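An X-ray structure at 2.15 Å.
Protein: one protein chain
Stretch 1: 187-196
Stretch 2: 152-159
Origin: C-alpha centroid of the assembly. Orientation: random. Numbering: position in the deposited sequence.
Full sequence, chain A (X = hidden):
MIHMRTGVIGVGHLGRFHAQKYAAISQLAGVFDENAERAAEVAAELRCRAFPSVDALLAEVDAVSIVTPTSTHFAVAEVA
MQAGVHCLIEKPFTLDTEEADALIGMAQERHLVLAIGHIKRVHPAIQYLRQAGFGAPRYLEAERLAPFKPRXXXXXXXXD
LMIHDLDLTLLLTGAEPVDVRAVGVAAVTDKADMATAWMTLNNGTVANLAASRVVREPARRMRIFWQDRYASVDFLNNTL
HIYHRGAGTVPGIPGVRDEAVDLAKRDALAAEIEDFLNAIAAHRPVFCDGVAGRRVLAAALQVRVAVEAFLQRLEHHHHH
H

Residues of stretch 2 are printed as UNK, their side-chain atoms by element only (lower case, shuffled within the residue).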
# COMPACT_ATOMS: atom_id res chain seq x y z
N ALA A 187 -5.35 -22.61 -9.55
CA ALA A 187 -6.04 -23.13 -10.72
C ALA A 187 -5.21 -23.03 -12.01
O ALA A 187 -5.14 -23.99 -12.77
CB ALA A 187 -7.37 -22.39 -10.92
N VAL A 188 -4.60 -21.87 -12.27
CA VAL A 188 -3.92 -21.67 -13.55
C VAL A 188 -2.54 -22.31 -13.52
O VAL A 188 -2.15 -23.02 -14.47
CB VAL A 188 -3.82 -20.16 -13.86
CG1 VAL A 188 -3.07 -19.93 -15.16
CG2 VAL A 188 -5.22 -19.53 -13.90
N THR A 189 -1.80 -22.10 -12.43
CA THR A 189 -0.44 -22.57 -12.27
C THR A 189 -0.30 -23.26 -10.92
O THR A 189 -1.30 -23.59 -10.28
CB THR A 189 0.56 -21.41 -12.37
OG1 THR A 189 0.36 -20.51 -11.28
CG2 THR A 189 0.39 -20.66 -13.68
N ASP A 190 0.95 -23.51 -10.50
CA ASP A 190 1.25 -23.93 -9.14
C ASP A 190 1.18 -22.79 -8.12
O ASP A 190 1.20 -23.05 -6.92
CB ASP A 190 2.65 -24.54 -9.10
CG ASP A 190 3.71 -23.60 -9.70
OD1 ASP A 190 3.43 -22.90 -10.70
OD2 ASP A 190 4.84 -23.58 -9.15
N LYS A 191 1.15 -21.53 -8.59
CA LYS A 191 1.04 -20.37 -7.72
C LYS A 191 -0.41 -20.13 -7.36
O LYS A 191 -1.31 -20.30 -8.19
CB LYS A 191 1.58 -19.11 -8.40
CG LYS A 191 3.05 -19.16 -8.72
CD LYS A 191 3.86 -19.32 -7.46
CE LYS A 191 5.34 -19.34 -7.76
NZ LYS A 191 6.10 -19.99 -6.65
N ALA A 192 -0.64 -19.68 -6.12
CA ALA A 192 -2.00 -19.45 -5.65
C ALA A 192 -2.70 -18.45 -6.57
O ALA A 192 -2.13 -17.42 -6.92
CB ALA A 192 -1.98 -18.93 -4.21
N ASP A 193 -3.93 -18.78 -6.98
CA ASP A 193 -4.79 -17.79 -7.62
C ASP A 193 -5.74 -17.14 -6.63
O ASP A 193 -6.27 -16.07 -6.90
CB ASP A 193 -5.61 -18.41 -8.74
CG ASP A 193 -4.75 -18.93 -9.89
OD1 ASP A 193 -3.92 -18.16 -10.44
OD2 ASP A 193 -4.93 -20.11 -10.23
N MET A 194 -5.99 -17.81 -5.51
CA MET A 194 -6.75 -17.20 -4.43
C MET A 194 -6.16 -17.70 -3.13
O MET A 194 -5.66 -18.81 -3.04
CB MET A 194 -8.23 -17.55 -4.53
CG MET A 194 -8.46 -18.94 -5.08
SD MET A 194 -10.18 -19.43 -5.17
CE MET A 194 -10.66 -18.63 -6.71
N ALA A 195 -6.18 -16.84 -2.12
CA ALA A 195 -5.71 -17.24 -0.81
C ALA A 195 -6.60 -16.59 0.24
O ALA A 195 -7.27 -15.59 -0.01
CB ALA A 195 -4.24 -16.88 -0.58
N THR A 196 -6.61 -17.21 1.41
CA THR A 196 -7.34 -16.67 2.55
C THR A 196 -6.51 -16.95 3.78
O THR A 196 -6.06 -18.08 3.98
CB THR A 196 -8.74 -17.27 2.65
OG1 THR A 196 -9.49 -16.87 1.50
CG2 THR A 196 -9.46 -16.77 3.92
N UNK A 152 -2.28 -10.85 -15.16
CA UNK A 152 -2.56 -11.32 -13.80
C UNK A 152 -1.58 -12.39 -13.33
O UNK A 152 -1.41 -12.57 -12.12
o UNK A 152 -4.93 -10.82 -13.73
c UNK A 152 -3.98 -11.87 -13.72
N UNK A 153 -0.92 -13.08 -14.25
CA UNK A 153 0.05 -14.10 -13.85
C UNK A 153 1.22 -13.50 -13.08
O UNK A 153 1.91 -14.23 -12.37
c UNK A 153 -1.17 -16.58 -14.44
c UNK A 153 0.18 -16.90 -16.55
c UNK A 153 0.54 -14.86 -15.08
c UNK A 153 -0.47 -15.88 -15.60
N UNK A 154 1.45 -12.20 -13.20
CA UNK A 154 2.49 -11.54 -12.42
C UNK A 154 1.93 -10.81 -11.21
O UNK A 154 2.61 -9.96 -10.63
o UNK A 154 4.86 -12.11 -14.19
c UNK A 154 3.96 -11.29 -14.47
o UNK A 154 3.59 -11.06 -15.64
c UNK A 154 3.27 -10.58 -13.32
N UNK A 155 0.69 -11.12 -10.81
CA UNK A 155 0.08 -10.55 -9.61
C UNK A 155 0.27 -11.56 -8.49
O UNK A 155 -0.36 -12.63 -8.50
c UNK A 155 -3.06 -8.91 -11.18
c UNK A 155 -2.06 -9.92 -8.48
c UNK A 155 -1.62 -9.10 -10.79
c UNK A 155 -1.41 -10.24 -9.81
N UNK A 156 1.12 -11.23 -7.52
CA UNK A 156 1.30 -12.09 -6.34
C UNK A 156 0.10 -11.86 -5.42
O UNK A 156 -0.07 -10.78 -4.85
o UNK A 156 2.10 -13.02 -3.64
c UNK A 156 2.95 -12.78 -4.54
o UNK A 156 4.09 -13.29 -4.54
c UNK A 156 2.62 -11.79 -5.65
N UNK A 157 -0.72 -12.90 -5.27
CA UNK A 157 -1.99 -12.78 -4.57
C UNK A 157 -1.81 -12.26 -3.14
O UNK A 157 -2.64 -11.49 -2.64
c UNK A 157 -2.71 -14.15 -4.64
c UNK A 157 -3.46 -14.24 -5.98
c UNK A 157 -3.63 -14.39 -3.49
N UNK A 158 -0.72 -12.62 -2.48
CA UNK A 158 -0.44 -12.14 -1.13
C UNK A 158 0.30 -10.80 -1.16
O UNK A 158 -0.14 -9.83 -0.53
c UNK A 158 0.36 -13.19 -0.34
c UNK A 158 -1.77 -14.49 0.10
c UNK A 158 0.51 -12.77 1.11
c UNK A 158 -0.34 -14.55 -0.42
N UNK A 159 1.42 -10.73 -1.90
CA UNK A 159 2.31 -9.57 -1.86
C UNK A 159 1.77 -8.37 -2.65
O UNK A 159 2.17 -7.23 -2.37
c UNK A 159 5.15 -9.22 0.16
c UNK A 159 3.70 -9.94 -2.40
s UNK A 159 4.65 -10.93 0.10
c UNK A 159 4.39 -11.11 -1.68
O HOH W 1 -0.17 -15.48 -5.75

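Position 152 carries one carbon followed by one oxygen, a short hydroxyl side chain that lies out of reach of stretch 1 and is hydrogen-bonded elsewhere in the structure. It is Ser152. Its backbone O accepts from the N of position 155 at 2.9 Å.

Position 153 has four carbons, forked at the second. The CA-to-CB bond points sideways, but the end of the side chain comes nearer to stretch 1, where one terminal carbon lies 3.9 Å from Val188 CG1. A fork at the second carbon identifies Leu153. The same methyl, CD2, is also 4.4 Å from Thr189 CG2.

Position 154 shows two carbons, the second bearing two oxygens, and touches nothing on stretch 1. Two carbons ending in a carboxylate make it Asp154.

At position 155 there are four carbons, forked at the first, with one arm two carbons long. This beta-branched pattern is Ile155, whose side chain makes no contact with stretch 1.

Position 156 again has two carbons with two oxygens on the second. One of these oxygens accepts a nearly straight bond, 3.0 Å long, from the N of position 159. The same oxygen accepts a weak bond of 3.1 Å from the N of position 158. The residue is Asp156, and its OD1 caps the free amides at the start of the helix.

Position 157 bears three carbons, one carrying the other two. Its CA-to-CB bond points toward stretch 1, and one methyl sits 3.5 Å from Asp193 O while the other is 3.9 Å from Ala195 CB. Three carbons branched at the first give Val157. CG2 also meets Ala192 O at 3.6 Å, and CG1 approaches Ala195 N at 3.8 Å.

Position 158 has four carbons, forked at the first, with one two-carbon arm. The end of that arm reaches 3.5 Å from Ala195 CB. The branching is that of isoleucine, so this is Ile158 and the contacting atom is CD1.

Position 159 is an unbranched chain of two carbons, a sulfur and a last carbon, out of reach of stretch 1: Met159.

No direct hydrogen bond joins the stretches. Val157 and Ile158 pack around the small Ala195, while Leu153 makes a separate apolar contact with Val188. One water supplies a polar link, accepting from Val157 N at 2.7 Å and donating to Ala192 O at 3.0 Å. Within stretch 1, Asp193 OD2 accepts from Ala187 N at 2.6 Å and Val188 N at 2.7 Å, tying the loop back to Asp193.

Stretch 2, residues 152-159: SLDIDVIM
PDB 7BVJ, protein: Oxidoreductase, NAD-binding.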